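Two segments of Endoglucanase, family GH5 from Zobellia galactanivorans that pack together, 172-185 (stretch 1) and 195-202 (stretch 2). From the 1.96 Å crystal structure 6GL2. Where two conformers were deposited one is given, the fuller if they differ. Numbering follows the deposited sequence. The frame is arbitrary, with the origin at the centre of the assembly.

Stretch 1 172-185: AVNQYHQVSVDAIR
Stretch 2 195-202: KIMVSTYA

How do the two stretches lie against each other? Residues 172-185 are helical throughout, with phi/psi near -60/-45 and backbone bonds from each N, from Tyr176 on, to the O four residues earlier, such as Val181 N to His177 O at 2.8 Å. Residues 196-199 form a strand, with phi from -122° to -86° and psi from 120° to 155°. The two run nearly antiparallel, at 168°, and their axes approach to 9.4 Å. Register is set by CA-to-CA distances: Val173 CA to Tyr201 CA 6.3 Å, His177 CA to Val198 CA 6.8 Å, and Val181 CA to Ile196 CA 7.6 Å. The contact buries 449 Å² in all. Steps of four along the helix bring Val173, His177 and Val181 toward the strand, while alternation in the strand turns Ile196 and Val198 toward the helix and Met197 away.

What does His177 do at the middle of the contact? Its chi1 of -76° (m) and chi2 of -54° lay the imidazole beside the strand, so that one ring face receives Val198 and NE2 reaches Ser199. Val198, with chi1 t, places CG1 3.5 Å from the centroid of the His177 ring and 12° off its normal, a CH-pi contact that uses the flat face of a polar residue as an apolar surface. His177 NE2 and Ser199 OG form a hydrogen bond of 3.0 Å in which either could be the donor. Ser199 points sideways, and its chi1 of 65° (p) brings OG to NE2. His177 NE2 also lies 2.9 Å from Ser199 O. A water adds a second link, 3.0 Å from Asn174 OD1 and 2.9 Å from Ser199 O; Asn174, at chi1 -81° (m), starts sideways but its end comes nearer the strand.

How is the apolar packing around Ile196 built? Ile196 has the largest covered area, 97 Å², and its m,t rotamer (-58°, 173°) places CD1 against the last turn of stretch 1, where the helix runs on beyond it. There Ile184, also m,t (-67°, 163°), brings CG2 to 3.8 Å from Ile196 CD1. Val181, with chi1 169° (t), sets CG2 3.9 Å from Val198 CG2 and 4.2 Å from Ile196 CG2, so a single methyl touches the two strand residues, Ile196 and Val198, that point toward the helix. Arg185 begins sideways, then bends through chi1 -63° (m), chi2 -66° (m) and chi3 -174° (t), bringing its guanidinium over Ile196, with Arg185 CZ 3.5 Å from Ile196 CD1. The methyl lies over one flat face, leaving the nitrogens free to bond in the guanidinium plane, as they do with partners elsewhere in the structure.

What closes the other end? Val173, with chi1 168° (t), points toward stretch 2 and sets CG2 3.8 Å from Tyr201 CD2. Tyr201 points sideways, and its chi1 of 180° (t) with chi2 of -79° carries the ring beside this valine. The aromatic carbons supply the apolar surface here, while the hydroxyl bonds elsewhere in the structure.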

# COMPACT_ATOMS: atom_id res chain seq x y z
N ALA A 172 4.29 -19.51 -1.44
CA ALA A 172 4.31 -19.11 -0.07
C ALA A 172 3.59 -17.80 0.16
O ALA A 172 2.82 -17.69 1.13
CB ALA A 172 5.74 -19.05 0.36
N VAL A 173 3.84 -16.80 -0.70
CA VAL A 173 3.09 -15.56 -0.54
C VAL A 173 1.60 -15.80 -0.58
O VAL A 173 0.86 -15.24 0.25
CB VAL A 173 3.53 -14.49 -1.56
CG1 VAL A 173 2.55 -13.33 -1.55
CG2 VAL A 173 4.96 -14.10 -1.17
N ASN A 174 1.04 -16.60 -1.54
CA ASN A 174 -0.34 -16.90 -1.51
C ASN A 174 -0.77 -17.55 -0.16
O ASN A 174 -1.89 -17.24 0.31
CB ASN A 174 -0.73 -17.80 -2.70
CG ASN A 174 -0.91 -17.02 -4.02
OD1 ASN A 174 -1.42 -15.87 -4.05
ND2 ASN A 174 -0.54 -17.68 -5.14
N GLN A 175 0.05 -18.44 0.35
CA GLN A 175 -0.32 -19.03 1.63
C GLN A 175 -0.37 -18.01 2.77
O GLN A 175 -1.20 -18.14 3.68
CB GLN A 175 0.65 -20.13 2.01
CG GLN A 175 0.54 -21.36 1.09
CD GLN A 175 1.46 -22.42 1.48
OE1 GLN A 175 1.81 -22.62 2.60
NE2 GLN A 175 1.97 -23.13 0.45
N TYR A 176 0.55 -17.04 2.70
CA TYR A 176 0.57 -16.04 3.76
C TYR A 176 -0.64 -15.11 3.67
O TYR A 176 -1.23 -14.75 4.70
CB TYR A 176 1.81 -15.23 3.60
CG TYR A 176 3.11 -15.99 3.85
CD1 TYR A 176 3.08 -17.28 4.32
CD2 TYR A 176 4.33 -15.50 3.51
CE1 TYR A 176 4.27 -17.99 4.49
CE2 TYR A 176 5.53 -16.15 3.67
CZ TYR A 176 5.47 -17.47 4.13
OH TYR A 176 6.70 -18.18 4.31
N HIS A 177 -1.09 -14.80 2.47
CA HIS A 177 -2.34 -14.07 2.31
C HIS A 177 -3.50 -14.88 2.81
O HIS A 177 -4.48 -14.34 3.38
CB HIS A 177 -2.56 -13.62 0.88
CG HIS A 177 -1.71 -12.43 0.49
ND1 HIS A 177 -1.71 -11.23 1.23
CD2 HIS A 177 -0.83 -12.25 -0.54
CE1 HIS A 177 -0.98 -10.37 0.59
NE2 HIS A 177 -0.39 -10.97 -0.47
N GLN A 178 -3.48 -16.18 2.55
CA GLN A 178 -4.57 -17.07 3.02
C GLN A 178 -4.67 -17.03 4.54
O GLN A 178 -5.80 -16.82 5.03
CB GLN A 178 -4.34 -18.50 2.50
CG GLN A 178 -5.41 -19.50 2.94
CD GLN A 178 -6.70 -19.45 2.23
OE1 GLN A 178 -7.79 -19.51 2.89
NE2 GLN A 178 -6.66 -19.33 0.94
N VAL A 179 -3.56 -17.17 5.22
CA VAL A 179 -3.52 -17.12 6.69
C VAL A 179 -4.08 -15.77 7.15
O VAL A 179 -4.80 -15.69 8.15
CB VAL A 179 -2.09 -17.29 7.23
CG1 VAL A 179 -2.01 -16.87 8.68
CG2 VAL A 179 -1.66 -18.72 7.04
N SER A 180 -3.66 -14.68 6.52
CA SER A 180 -3.96 -13.32 6.96
C SER A 180 -5.40 -12.99 6.74
O SER A 180 -6.10 -12.45 7.63
CB SER A 180 -3.08 -12.36 6.26
OG SER A 180 -1.70 -12.55 6.48
N VAL A 181 -5.94 -13.24 5.56
CA VAL A 181 -7.37 -13.05 5.34
C VAL A 181 -8.20 -13.88 6.30
O VAL A 181 -9.16 -13.41 6.89
CB VAL A 181 -7.75 -13.29 3.86
CG1 VAL A 181 -9.28 -13.39 3.63
CG2 VAL A 181 -7.11 -12.26 2.95
N ASP A 182 -7.86 -15.16 6.43
CA ASP A 182 -8.61 -16.01 7.32
C ASP A 182 -8.59 -15.45 8.74
O ASP A 182 -9.63 -15.46 9.44
CB ASP A 182 -8.07 -17.45 7.26
CG ASP A 182 -8.40 -18.19 6.00
OD1 ASP A 182 -9.26 -17.82 5.23
OD2 ASP A 182 -7.80 -19.31 5.87
N ALA A 183 -7.44 -15.01 9.22
CA ALA A 183 -7.37 -14.49 10.55
C ALA A 183 -8.29 -13.26 10.71
O ALA A 183 -8.98 -13.08 11.72
CB ALA A 183 -5.92 -14.08 10.92
N ILE A 184 -8.23 -12.34 9.77
CA ILE A 184 -9.05 -11.17 9.81
C ILE A 184 -10.54 -11.57 9.87
O ILE A 184 -11.30 -11.09 10.69
CB ILE A 184 -8.81 -10.23 8.61
CG1 ILE A 184 -7.37 -9.64 8.73
CG2 ILE A 184 -9.91 -9.17 8.53
CD1 ILE A 184 -6.86 -9.04 7.42
N ARG A 185 -10.96 -12.43 8.92
CA ARG A 185 -12.36 -12.74 8.86
C ARG A 185 -12.85 -13.50 10.11
O ARG A 185 -14.01 -13.32 10.52
CB ARG A 185 -12.65 -13.61 7.62
CG ARG A 185 -12.34 -12.91 6.29
CD ARG A 185 -13.28 -11.75 6.09
NE ARG A 185 -13.09 -11.13 4.73
CZ ARG A 185 -13.07 -9.83 4.49
NH1 ARG A 185 -13.18 -8.95 5.45
NH2 ARG A 185 -12.88 -9.42 3.26
N LYS A 195 -13.13 -4.35 3.62
CA LYS A 195 -12.28 -4.49 2.41
C LYS A 195 -10.85 -4.80 2.81
O LYS A 195 -10.32 -4.24 3.79
CB LYS A 195 -12.32 -3.23 1.57
CG LYS A 195 -13.71 -2.96 0.96
CD LYS A 195 -14.27 -4.01 0.00
CE LYS A 195 -15.67 -3.50 -0.46
NZ LYS A 195 -16.77 -3.99 0.37
N ILE A 196 -10.26 -5.81 2.15
CA ILE A 196 -8.88 -6.25 2.37
C ILE A 196 -8.12 -6.15 1.08
O ILE A 196 -8.58 -6.70 0.05
CB ILE A 196 -8.83 -7.67 2.95
CG1 ILE A 196 -9.58 -7.82 4.23
CG2 ILE A 196 -7.35 -8.03 3.13
CD1 ILE A 196 -9.67 -9.23 4.70
N MET A 197 -7.00 -5.47 1.01
CA MET A 197 -6.12 -5.40 -0.09
C MET A 197 -5.07 -6.48 -0.02
O MET A 197 -4.31 -6.58 0.98
CB MET A 197 -5.46 -3.99 -0.11
CG MET A 197 -6.36 -2.89 -0.64
SD MET A 197 -5.68 -1.22 -0.28
CE MET A 197 -4.06 -1.40 -1.01
N VAL A 198 -5.03 -7.30 -1.04
CA VAL A 198 -4.16 -8.45 -1.15
C VAL A 198 -3.22 -8.28 -2.31
O VAL A 198 -3.68 -8.23 -3.45
CB VAL A 198 -4.98 -9.76 -1.22
CG1 VAL A 198 -4.16 -11.01 -1.52
CG2 VAL A 198 -5.84 -9.98 0.03
N SER A 199 -1.94 -8.28 -2.05
CA SER A 199 -0.91 -8.04 -3.05
C SER A 199 -0.49 -9.30 -3.81
O SER A 199 -0.58 -10.41 -3.35
CB SER A 199 0.36 -7.49 -2.41
OG SER A 199 0.92 -8.47 -1.56
N THR A 200 0.01 -9.06 -5.03
CA THR A 200 0.82 -10.05 -5.72
C THR A 200 2.15 -10.16 -5.00
O THR A 200 2.52 -9.41 -4.09
CB THR A 200 1.06 -9.58 -7.14
OG1 THR A 200 1.57 -8.24 -7.08
CG2 THR A 200 -0.23 -9.56 -8.01
N TYR A 201 2.94 -11.17 -5.40
CA TYR A 201 4.31 -11.29 -4.94
C TYR A 201 5.00 -9.94 -5.19
O TYR A 201 4.99 -9.44 -6.29
CB TYR A 201 4.98 -12.44 -5.69
CG TYR A 201 6.43 -12.64 -5.28
CD1 TYR A 201 7.44 -11.84 -5.76
CD2 TYR A 201 6.80 -13.65 -4.41
CE1 TYR A 201 8.78 -12.01 -5.38
CE2 TYR A 201 8.13 -13.81 -4.02
CZ TYR A 201 9.11 -13.01 -4.49
OH TYR A 201 10.41 -13.18 -4.06
N ALA A 202 5.61 -9.40 -4.12
CA ALA A 202 6.35 -8.15 -4.19
C ALA A 202 5.49 -6.94 -4.53
O ALA A 202 6.02 -5.87 -4.87
CB ALA A 202 7.59 -8.23 -5.05
O HOH W 1 -0.12 -13.17 -3.96